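Local coordinates for glycoside hydrolase family 31 (PDB 5I0F), which probably hydrolyses cycloalternan, a cyclic glucose oligosaccharide, through a covalent glycosyl-enzyme intermediate formed in the pocket of a TIM-barrel domain, at residues N305-S308 against L309-Q313; A331-E335 against E336-I340; K393-D396 against D397-P400; E450-R453 against Y454-E457. All blocks are in the same frame, centred on the assembly; numbering follows the deposited sequence.

Contact 1 of 4, residues N305-S308 against L309-Q313; sequences NTQS and LVMEQ
The N-cap of helix 307-320, in the first beta-alpha-beta unit of the TIM barrel, is made where T306 meets L309. T306 sits right before the helix, and its OG1 accepts from the backbone N of L309 at 2.9 Å, three residues on. The hydroxyl reaches that N-H because OG1 stands between the backbone N and the carbonyl carbon of its own residue (chi1 67°). The same oxygen lies 3.3 Å from L309 CG, so the leucine chain crosses obliquely under the cap. N305 runs alongside that leucine, its OD1 3.4 Å from L309 CD1, while its backbone O accepts from R342. Behind the cap the regular helical ladder starts at once: V310 N donates to T306 O at 3.1 Å, M311 N to Q307 O at 3.0 Å and E312 N to S308 O. On the outer face a water joins S308 OG to E312 OE1, the water donating a hydrogen bond to OE1 at 2.9 Å. Q307, extended away from this turn, has its OE1 held by D369 N, and both Q307 and M311 lean on M373 of helix 370-379. T306 thus serves its helix with two oxygens: OG1 pairs L309 N, an N-H of the first turn, while O accepts V310 N as the first regular helical bond.

Contact 2 of 4, residues A331-E335 against E336-I340; sequences AWSDE and EGFTI. With GLC (alpha-D-glucopyranose), chain C.
D334 and the backbone of E336-G337 form the polar centre of a tight loop that also presents E335 to the bound sugar. The D334 carboxylate is turned in over its own backbone (chi1 61°), and this brings OD1 to two N-H groups: G337 N at 3.0 Å, nearly straight and on the syn side, and E336 N at 2.9 Å, from above the carboxylate plane. Both donors come from the same face, which should fix the rotation of the group. Its other oxygen, OD2, accepts from a water that in turn takes the N-H of T339, and the backbone closes the loop with D334 N to I340 O. S333 makes an ST turn, OG accepting from E335 N, and the same hydroxyl lies 3.2 Å from F338 CD1.

E335 has CG beside its backbone N and bends at chi2 (-68°), which carries the carboxylate round to alpha-D-glucopyranose. There OE1 accepts from O4 at 2.8 Å and OE2 from O6 at 2.7 Å, a two-pronged grip on the sugar. The F338 ring stands almost perpendicular to this carboxylate, with OE1 at its edge, 3.4 Å from CE1, so the phenyl group backs the acid while CZ also reaches the sugar.

W332 points its six-membered ring at the F338-I340 backbone, T339 C lying at the ring edge. The loop follows barrel strand 326-329; W332 packs on strand 383-388 and donates through NE1 to W387 O, whereas E336 and I340 rest against helix 400-412.

Contact 3 of 4, residues K393-D396 against D397-P400; sequences KTDD and DLGP. With CA (calcium ion), chain I.
L398 holds CG beside its backbone N (chi1 -65°) with chi2 near 174°, and these torsions fold the side chain back along the preceding backbone. CD1 arrives 3.3 Å from K393 O and CG lies equally near D395 O, whereas K393 CB stays 4.2 Å from L398 CD1 and D395 CB 4.0 Å from L398 CG; the leucine therefore fills the inside of the bend more by backbone than by side-chain contact. D395 turns its CG beside the backbone N (chi1 -47°), and its carboxylate consequently runs alongside that of D397 in the same direction, the two groups nearly coplanar. D397 OD1 comes 3.0 Å from D395 CB and 3.6 Å from D395 OD2, a proximity of like charges that probably raises the proton affinity of the pair.

The bend is a type I beta turn from D395 to L398, in the loop that leads from barrel strand 383-388 to helix 400-412. Its closing bond, L398 N to D395 O, is weak. G399 then takes the N-cap position of the helix, and its N-H donates to E336 OE1.

At the corner of the turn D396 faces outward and holds a calcium ion with both carboxylate oxygens, OD1 at 2.7 Å and OD2 at 2.8 Å. A water at 2.4 Å from the calcium is a further ligand. K393, at the other end, stretches its chain fully away from L398, and NZ donates to E335 O beside the sugar pocket.

Contact 4 of 4, residues E450-R453 against Y454-E457; sequences EQRR and YLVE
R453 and E457, four residues apart at the short helix of the TIM-barrel domain that ends at E457, carry one half of a salt-bridge network completed by E450, three residues before R453. In the ionic part, R453 NH1 donates to E457 OE2 at 2.9 Å and R453 NE to E450 OE1 at 2.8 Å. Both acids lie at the edge of the guanidinium, close to its plane. They do not present themselves alike: E450 OE1 is met on its syn side, E457 OE2 from above its carboxylate plane, and the guanidinium and the E457 carboxylate stand 62° apart. The arginine reaches both by leaving with CG anti to the backbone N (chi1 177°) and bending at chi3 (-69°). R453 NH1 also bonds S506 OG, and E457 OE1 makes a salt bridge to R355, so E457 divides its two oxygens between two arginines.

The backbone bonds take the chain round a type I turn, E450 to R453, and into the helix. E457 N donates to R453 O in a straight bond, L455 N to R452 O in a more bent one. A water bridges the corner, donating to E450 O and accepting from Y454 N.

In the apolar contacts, L455 runs beside the start of R452, its CD1 4.0 Å from R452 CB, and L455 CG lies over one face of the Y454 ring, toward the rim. The polar end of R452 goes on to a hydrogen bond with Q388 and a cation-pi contact with W448. At the edge of the Y454 ring sits a backbone oxygen, Q451 O, 3.9 Å from Y454 CD1.

All four contacts belong to the TIM-barrel domain and follow one another along the chain, from the helix after the first barrel strand to the short helix before strand 463-466. Contact 2 is the hub: its centre lies about 13 Å from those of contacts 3 and 4 and about 16 Å from that of contact 1, and it touches all three. N305 packs on A331, two probable hydrogen bonds tie contacts 2 and 3, and T339 takes the hydroxyl of Y454. Contacts 1 and 3, with centres about 27 Å apart, do not meet. The sugar-binding loop thus touches a helix N-terminus, the loop after strand 383-388 and the turn before helix 453-457, as in TIM barrels generally, where the active site lies at the C-terminal ends of the strands.

Contact 1 of 4, residues N305-S308 against L309-Q313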
loop_
_atom_site.group_PDB
_atom_site.type_symbol
_atom_site.label_atom_id
_atom_site.label_comp_id
_atom_site.label_asym_id
_atom_site.label_seq_id
_atom_site.Cartn_x
_atom_site.Cartn_y
_atom_site.Cartn_z
ATOM N N ASN A 305 10.394 12.524 -19.114
ATOM C CA ASN A 305 10.357 11.318 -19.941
ATOM C C ASN A 305 11.381 11.310 -21.076
ATOM O O ASN A 305 11.246 10.547 -22.034
ATOM C CB ASN A 305 8.950 11.018 -20.433
ATOM C CG ASN A 305 8.481 11.953 -21.533
ATOM O OD1 ASN A 305 8.903 13.111 -21.624
ATOM N ND2 ASN A 305 7.588 11.450 -22.373
ATOM N N THR A 306 12.399 12.150 -20.949
ATOM C CA THR A 306 13.514 12.176 -21.882
ATOM C C THR A 306 14.744 12.477 -21.078
ATOM O O THR A 306 14.662 13.045 -19.968
ATOM C CB THR A 306 13.392 13.260 -23.004
ATOM O OG1 THR A 306 13.484 14.573 -22.444
ATOM C CG2 THR A 306 12.109 13.140 -23.772
ATOM N N GLN A 307 15.885 12.128 -21.652
ATOM C CA GLN A 307 17.176 12.402 -21.024
ATOM C C GLN A 307 17.367 13.903 -20.849
ATOM O O GLN A 307 17.879 14.376 -19.811
ATOM C CB GLN A 307 18.294 11.778 -21.876
ATOM C CG GLN A 307 19.657 11.710 -21.199
ATOM C CD GLN A 307 20.645 10.834 -21.965
ATOM O OE1 GLN A 307 20.254 9.837 -22.621
ATOM N NE2 GLN A 307 21.932 11.175 -21.866
ATOM N N SER A 308 16.939 14.658 -21.861
ATOM C CA SER A 308 16.959 16.109 -21.791
ATOM C C SER A 308 16.147 16.662 -20.623
ATOM O O SER A 308 16.614 17.553 -19.904
ATOM C CB SER A 308 16.435 16.710 -23.104
ATOM O OG SER A 308 16.570 18.106 -23.082
ATOM N N LEU A 309 14.932 16.150 -20.429
ATOM C CA LEU A 309 14.094 16.644 -19.322
ATOM C C LEU A 309 14.675 16.321 -17.940
ATOM O O LEU A 309 14.599 17.145 -17.034
ATOM C CB LEU A 309 12.665 16.142 -19.445
ATOM C CG LEU A 309 11.890 16.777 -20.595
ATOM C CD1 LEU A 309 10.682 15.919 -20.965
ATOM C CD2 LEU A 309 11.476 18.208 -20.257
ATOM N N VAL A 310 15.270 15.137 -17.785
ATOM C CA VAL A 310 15.878 14.750 -16.509
ATOM C C VAL A 310 17.064 15.672 -16.212
ATOM O O VAL A 310 17.157 16.271 -15.118
ATOM C CB VAL A 310 16.321 13.272 -16.480
ATOM C CG1 VAL A 310 17.139 12.983 -15.230
ATOM C CG2 VAL A 310 15.115 12.340 -16.556
ATOM N N MET A 311 17.941 15.808 -17.191
ATOM C CA MET A 311 19.159 16.565 -16.990
ATOM C C MET A 311 18.886 18.050 -16.774
ATOM O O MET A 311 19.601 18.677 -16.006
ATOM C CB MET A 311 20.119 16.336 -18.152
ATOM C CG MET A 311 20.634 14.914 -18.219
ATOM S SD MET A 311 21.492 14.347 -16.731
ATOM C CE MET A 311 23.004 15.291 -16.820
ATOM N N GLU A 312 17.856 18.597 -17.426
ATOM C CA GLU A 312 17.443 19.992 -17.198
ATOM C C GLU A 312 17.133 20.250 -15.706
ATOM O O GLU A 312 17.541 21.279 -15.133
ATOM C CB GLU A 312 16.226 20.365 -18.076
ATOM C CG GLU A 312 15.557 21.703 -17.720
ATOM C CD GLU A 312 14.312 22.035 -18.542
ATOM O OE1 GLU A 312 13.679 21.120 -19.123
ATOM O OE2 GLU A 312 13.940 23.243 -18.588
ATOM N N GLN A 313 16.408 19.323 -15.090
ATOM C CA GLN A 313 16.062 19.444 -13.692
ATOM C C GLN A 313 17.249 19.242 -12.753
ATOM O O GLN A 313 17.377 19.980 -11.777
ATOM C CB GLN A 313 14.914 18.504 -13.347
ATOM C CG GLN A 313 13.626 18.836 -14.125
ATOM C CD GLN A 313 13.160 20.264 -13.969
ATOM O OE1 GLN A 313 13.332 20.909 -12.920
ATOM N NE2 GLN A 313 12.587 20.790 -15.038
HETATM O O HOH W 1 15.016 20.038 -21.401
#

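Contact 2 of 4, residues A331-E335 against E336-I340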
loop_
_atom_site.group_PDB
_atom_site.type_symbol
_atom_site.label_atom_id
_atom_site.label_comp_id
_atom_site.label_asym_id
_atom_site.label_seq_id
_atom_site.Cartn_x
_atom_site.Cartn_y
_atom_site.Cartn_z
ATOM N N ALA A 331 8.947 7.464 -16.381
ATOM C CA ALA A 331 8.691 7.344 -17.815
ATOM C C ALA A 331 10.028 7.280 -18.564
ATOM O O ALA A 331 10.399 8.211 -19.252
ATOM C CB ALA A 331 7.854 8.522 -18.300
ATOM N N TRP A 332 10.733 6.168 -18.382
ATOM C CA TRP A 332 12.025 5.890 -19.000
ATOM C C TRP A 332 11.939 4.878 -20.139
ATOM O O TRP A 332 12.815 4.856 -21.020
ATOM C CB TRP A 332 13.027 5.356 -17.943
ATOM C CG TRP A 332 12.664 4.068 -17.317
ATOM C CD1 TRP A 332 11.863 3.878 -16.237
ATOM C CD2 TRP A 332 13.061 2.766 -17.759
ATOM N NE1 TRP A 332 11.730 2.535 -15.974
ATOM C CE2 TRP A 332 12.457 1.827 -16.888
ATOM C CE3 TRP A 332 13.863 2.305 -18.797
ATOM C CZ2 TRP A 332 12.647 0.444 -17.015
ATOM C CZ3 TRP A 332 14.055 0.907 -18.932
ATOM C CH2 TRP A 332 13.452 0.009 -18.036
ATOM N N SER A 333 10.936 3.999 -20.096
ATOM C CA SER A 333 10.931 2.807 -20.948
ATOM C C SER A 333 10.068 2.990 -22.199
ATOM O O SER A 333 9.462 4.046 -22.415
ATOM C CB SER A 333 10.437 1.611 -20.141
ATOM O OG SER A 333 9.007 1.604 -20.072
ATOM N N ASP A 334 10.045 1.949 -23.028
ATOM C CA ASP A 334 9.155 1.886 -24.173
ATOM C C ASP A 334 7.635 1.882 -23.829
ATOM O O ASP A 334 6.791 1.945 -24.742
ATOM C CB ASP A 334 9.521 0.687 -25.075
ATOM C CG ASP A 334 9.405 -0.676 -24.366
ATOM O OD1 ASP A 334 8.669 -0.829 -23.372
ATOM O OD2 ASP A 334 10.067 -1.617 -24.829
ATOM N N GLU A 335 7.292 1.789 -22.541
ATOM C CA GLU A 335 5.903 1.780 -22.052
ATOM C C GLU A 335 5.088 0.560 -22.504
ATOM O O GLU A 335 3.856 0.558 -22.424
ATOM C CB GLU A 335 5.169 3.082 -22.410
ATOM C CG GLU A 335 5.775 4.326 -21.761
ATOM C CD GLU A 335 5.605 4.374 -20.236
ATOM O OE1 GLU A 335 4.608 3.829 -19.701
ATOM O OE2 GLU A 335 6.489 4.970 -19.563
ATOM N N GLU A 336 5.794 -0.490 -22.886
ATOM C CA GLU A 336 5.207 -1.760 -23.283
ATOM C C GLU A 336 5.703 -2.900 -22.398
ATOM O O GLU A 336 4.895 -3.648 -21.879
ATOM C CB GLU A 336 5.531 -2.034 -24.732
ATOM C CG GLU A 336 4.883 -1.009 -25.666
ATOM C CD GLU A 336 4.833 -1.445 -27.117
ATOM O OE1 GLU A 336 5.240 -2.587 -27.443
ATOM O OE2 GLU A 336 4.361 -0.640 -27.943
ATOM N N GLY A 337 7.030 -3.023 -22.243
ATOM C CA GLY A 337 7.656 -4.091 -21.461
ATOM C C GLY A 337 8.393 -3.670 -20.193
ATOM O O GLY A 337 8.803 -4.533 -19.409
ATOM N N PHE A 338 8.582 -2.364 -19.996
ATOM C CA PHE A 338 9.290 -1.812 -18.816
ATOM C C PHE A 338 10.647 -2.453 -18.550
ATOM O O PHE A 338 11.064 -2.649 -17.415
ATOM C CB PHE A 338 8.355 -1.785 -17.610
ATOM C CG PHE A 338 7.098 -1.041 -17.907
ATOM C CD1 PHE A 338 7.078 0.343 -17.831
ATOM C CD2 PHE A 338 5.965 -1.713 -18.404
ATOM C CE1 PHE A 338 5.957 1.064 -18.203
ATOM C CE2 PHE A 338 4.821 -0.988 -18.767
ATOM C CZ PHE A 338 4.816 0.397 -18.666
ATOM N N THR A 339 11.342 -2.747 -19.654
ATOM C CA THR A 339 12.637 -3.389 -19.640
ATOM C C THR A 339 13.705 -2.645 -20.471
ATOM O O THR A 339 14.895 -2.760 -20.196
ATOM C CB THR A 339 12.445 -4.841 -20.165
ATOM O OG1 THR A 339 11.485 -5.499 -19.315
ATOM C CG2 THR A 339 13.672 -5.581 -20.099
ATOM N N ILE A 340 13.261 -1.879 -21.462
ATOM C CA ILE A 340 14.103 -1.239 -22.474
ATOM C C ILE A 340 13.781 0.254 -22.517
ATOM O O ILE A 340 12.616 0.613 -22.550
ATOM C CB ILE A 340 13.802 -1.859 -23.849
ATOM C CG1 ILE A 340 14.085 -3.383 -23.789
ATOM C CG2 ILE A 340 14.578 -1.150 -24.956
ATOM C CD1 ILE A 340 13.670 -4.152 -25.001
HETATM C C1 GLC C . 2.322 6.227 -14.574
HETATM C C2 GLC C . 1.181 5.760 -15.493
HETATM C C3 GLC C . 1.507 4.427 -16.155
HETATM C C4 GLC C . 2.885 4.483 -16.805
HETATM C C5 GLC C . 3.930 4.884 -15.766
HETATM C C6 GLC C . 5.341 4.958 -16.343
HETATM O O2 GLC C . -0.040 5.629 -14.754
HETATM O O3 GLC C . 0.500 4.103 -17.125
HETATM O O4 GLC C . 3.204 3.197 -17.360
HETATM O O5 GLC C . 3.585 6.170 -15.243
HETATM O O6 GLC C . 5.419 5.986 -17.323
HETATM O O HOH W 2 10.619 -3.137 -22.487
#

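Contact 3 of 4, residues K393-D396 against D397-P400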
loop_
_atom_site.group_PDB
_atom_site.type_symbol
_atom_site.label_atom_id
_atom_site.label_comp_id
_atom_site.label_asym_id
_atom_site.label_seq_id
_atom_site.Cartn_x
_atom_site.Cartn_y
_atom_site.Cartn_z
ATOM N N LYS A 393 1.930 -6.295 -19.617
ATOM C CA LYS A 393 0.813 -5.914 -20.480
ATOM C C LYS A 393 0.583 -6.961 -21.568
ATOM O O LYS A 393 1.520 -7.602 -22.029
ATOM C CB LYS A 393 1.045 -4.570 -21.151
ATOM C CG LYS A 393 1.021 -3.347 -20.253
ATOM C CD LYS A 393 1.370 -2.108 -21.070
ATOM C CE LYS A 393 1.006 -0.819 -20.340
ATOM N NZ LYS A 393 1.223 0.404 -21.161
ATOM N N THR A 394 -0.673 -7.096 -21.977
ATOM C CA THR A 394 -1.059 -7.941 -23.092
ATOM C C THR A 394 -1.994 -7.201 -24.077
ATOM O O THR A 394 -2.845 -7.829 -24.679
ATOM C CB THR A 394 -1.796 -9.199 -22.586
ATOM O OG1 THR A 394 -2.972 -8.797 -21.876
ATOM C CG2 THR A 394 -0.916 -10.013 -21.658
ATOM N N ASP A 395 -1.834 -5.895 -24.259
ATOM C CA ASP A 395 -2.659 -5.150 -25.250
ATOM C C ASP A 395 -2.444 -5.786 -26.636
ATOM O O ASP A 395 -1.329 -6.200 -26.983
ATOM C CB ASP A 395 -2.294 -3.650 -25.384
ATOM C CG ASP A 395 -2.125 -2.900 -24.041
ATOM O OD1 ASP A 395 -2.062 -3.518 -22.953
ATOM O OD2 ASP A 395 -2.031 -1.645 -24.099
ATOM N N ASP A 396 -3.507 -5.852 -27.427
ATOM C CA ASP A 396 -3.395 -6.252 -28.841
ATOM C C ASP A 396 -2.472 -5.355 -29.720
ATOM O O ASP A 396 -2.005 -5.811 -30.775
ATOM C CB ASP A 396 -4.792 -6.372 -29.480
ATOM C CG ASP A 396 -5.645 -5.117 -29.301
ATOM O OD1 ASP A 396 -5.119 -4.056 -28.901
ATOM O OD2 ASP A 396 -6.865 -5.182 -29.556
ATOM N N ASP A 397 -2.216 -4.105 -29.290
ATOM C CA ASP A 397 -1.347 -3.155 -30.035
ATOM C C ASP A 397 0.095 -3.021 -29.514
ATOM O O ASP A 397 0.789 -2.056 -29.835
ATOM C CB ASP A 397 -2.008 -1.768 -30.113
ATOM C CG ASP A 397 -2.140 -1.087 -28.757
ATOM O OD1 ASP A 397 -1.884 -1.720 -27.703
ATOM O OD2 ASP A 397 -2.531 0.100 -28.755
ATOM N N LEU A 398 0.544 -3.979 -28.715
ATOM C CA LEU A 398 1.942 -4.051 -28.315
ATOM C C LEU A 398 2.775 -4.437 -29.523
ATOM O O LEU A 398 2.295 -5.168 -30.398
ATOM C CB LEU A 398 2.143 -5.120 -27.234
ATOM C CG LEU A 398 1.463 -4.865 -25.889
ATOM C CD1 LEU A 398 1.634 -6.081 -24.991
ATOM C CD2 LEU A 398 2.032 -3.621 -25.244
ATOM N N GLY A 399 4.024 -3.979 -29.543
ATOM C CA GLY A 399 4.991 -4.371 -30.553
ATOM C C GLY A 399 5.488 -5.793 -30.331
ATOM O O GLY A 399 5.174 -6.397 -29.302
ATOM N N PRO A 400 6.277 -6.337 -31.289
ATOM C CA PRO A 400 6.710 -7.740 -31.216
ATOM C C PRO A 400 7.544 -8.118 -30.003
ATOM O O PRO A 400 7.414 -9.235 -29.521
ATOM C CB PRO A 400 7.551 -7.945 -32.492
ATOM C CG PRO A 400 7.184 -6.830 -33.400
ATOM C CD PRO A 400 6.684 -5.690 -32.555
HETATM CA CA CA I . -6.984 -2.348 -29.756
HETATM O O HOH W 3 -5.179 -0.863 -29.553
#

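Contact 4 of 4, residues E450-R453 against Y454-E457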
loop_
_atom_site.group_PDB
_atom_site.type_symbol
_atom_site.label_atom_id
_atom_site.label_comp_id
_atom_site.label_asym_id
_atom_site.label_seq_id
_atom_site.Cartn_x
_atom_site.Cartn_y
_atom_site.Cartn_z
ATOM N N GLU A 450 15.811 -11.275 -14.043
ATOM C CA GLU A 450 16.887 -11.479 -15.004
ATOM C C GLU A 450 16.669 -10.613 -16.252
ATOM O O GLU A 450 17.620 -10.108 -16.831
ATOM C CB GLU A 450 16.989 -12.958 -15.387
ATOM C CG GLU A 450 18.230 -13.321 -16.169
ATOM C CD GLU A 450 19.548 -13.058 -15.439
ATOM O OE1 GLU A 450 19.601 -13.034 -14.194
ATOM O OE2 GLU A 450 20.565 -12.879 -16.151
ATOM N N GLN A 451 15.409 -10.413 -16.628
ATOM C CA GLN A 451 15.054 -9.487 -17.717
ATOM C C GLN A 451 15.586 -8.045 -17.477
ATOM O O GLN A 451 15.831 -7.304 -18.437
ATOM C CB GLN A 451 13.532 -9.452 -17.901
ATOM C CG GLN A 451 12.848 -10.788 -18.244
ATOM C CD GLN A 451 12.861 -11.116 -19.734
ATOM O OE1 GLN A 451 12.534 -10.259 -20.566
ATOM N NE2 GLN A 451 13.210 -12.367 -20.081
ATOM N N ARG A 452 15.730 -7.652 -16.211
ATOM C CA ARG A 452 16.202 -6.311 -15.803
ATOM C C ARG A 452 17.644 -6.233 -15.359
ATOM O O ARG A 452 18.105 -5.137 -15.002
ATOM C CB ARG A 452 15.371 -5.791 -14.602
ATOM C CG ARG A 452 13.978 -5.381 -14.953
ATOM C CD ARG A 452 12.962 -6.499 -14.786
ATOM N NE ARG A 452 11.715 -5.971 -15.293
ATOM C CZ ARG A 452 10.750 -6.651 -15.890
ATOM N NH1 ARG A 452 10.803 -7.979 -16.055
ATOM N NH2 ARG A 452 9.701 -5.976 -16.322
ATOM N N ARG A 453 18.352 -7.364 -15.333
ATOM C CA ARG A 453 19.680 -7.418 -14.732
ATOM C C ARG A 453 20.646 -6.454 -15.408
ATOM O O ARG A 453 21.435 -5.788 -14.729
ATOM C CB ARG A 453 20.243 -8.856 -14.754
ATOM C CG ARG A 453 21.669 -8.994 -14.203
ATOM C CD ARG A 453 22.108 -10.454 -14.129
ATOM N NE ARG A 453 21.357 -11.147 -13.094
ATOM C CZ ARG A 453 21.585 -11.061 -11.788
ATOM N NH1 ARG A 453 22.565 -10.304 -11.302
ATOM N NH2 ARG A 453 20.800 -11.725 -10.949
ATOM N N TYR A 454 20.567 -6.357 -16.731
ATOM C CA TYR A 454 21.474 -5.443 -17.488
ATOM C C TYR A 454 21.352 -3.968 -17.066
ATOM O O TYR A 454 22.329 -3.224 -17.158
ATOM C CB TYR A 454 21.296 -5.571 -18.998
ATOM C CG TYR A 454 20.202 -4.703 -19.564
ATOM C CD1 TYR A 454 18.874 -5.132 -19.585
ATOM C CD2 TYR A 454 20.488 -3.440 -20.073
ATOM C CE1 TYR A 454 17.882 -4.331 -20.109
ATOM C CE2 TYR A 454 19.496 -2.631 -20.581
ATOM C CZ TYR A 454 18.196 -3.080 -20.591
ATOM O OH TYR A 454 17.225 -2.262 -21.111
ATOM N N LEU A 455 20.174 -3.560 -16.597
ATOM C CA LEU A 455 19.974 -2.186 -16.093
ATOM C C LEU A 455 20.910 -1.890 -14.931
ATOM O O LEU A 455 21.441 -0.793 -14.830
ATOM C CB LEU A 455 18.528 -1.964 -15.621
ATOM C CG LEU A 455 17.471 -2.106 -16.708
ATOM C CD1 LEU A 455 16.098 -2.121 -16.052
ATOM C CD2 LEU A 455 17.606 -0.986 -17.751
ATOM N N VAL A 456 21.084 -2.879 -14.056
ATOM C CA VAL A 456 21.937 -2.757 -12.890
ATOM C C VAL A 456 23.402 -3.049 -13.273
ATOM O O VAL A 456 24.282 -2.270 -12.936
ATOM C CB VAL A 456 21.475 -3.667 -11.743
ATOM C CG1 VAL A 456 22.333 -3.447 -10.528
ATOM C CG2 VAL A 456 20.024 -3.360 -11.351
ATOM N N GLU A 457 23.658 -4.152 -13.968
ATOM C CA GLU A 457 25.038 -4.592 -14.215
ATOM C C GLU A 457 25.748 -3.801 -15.303
ATOM O O GLU A 457 26.941 -3.555 -15.170
ATOM C CB GLU A 457 25.105 -6.095 -14.516
ATOM C CG GLU A 457 24.728 -6.928 -13.310
ATOM C CD GLU A 457 25.001 -8.404 -13.475
ATOM O OE1 GLU A 457 25.302 -8.878 -14.610
ATOM O OE2 GLU A 457 24.890 -9.094 -12.452
HETATM O O HOH W 4 19.313 -8.489 -18.353
#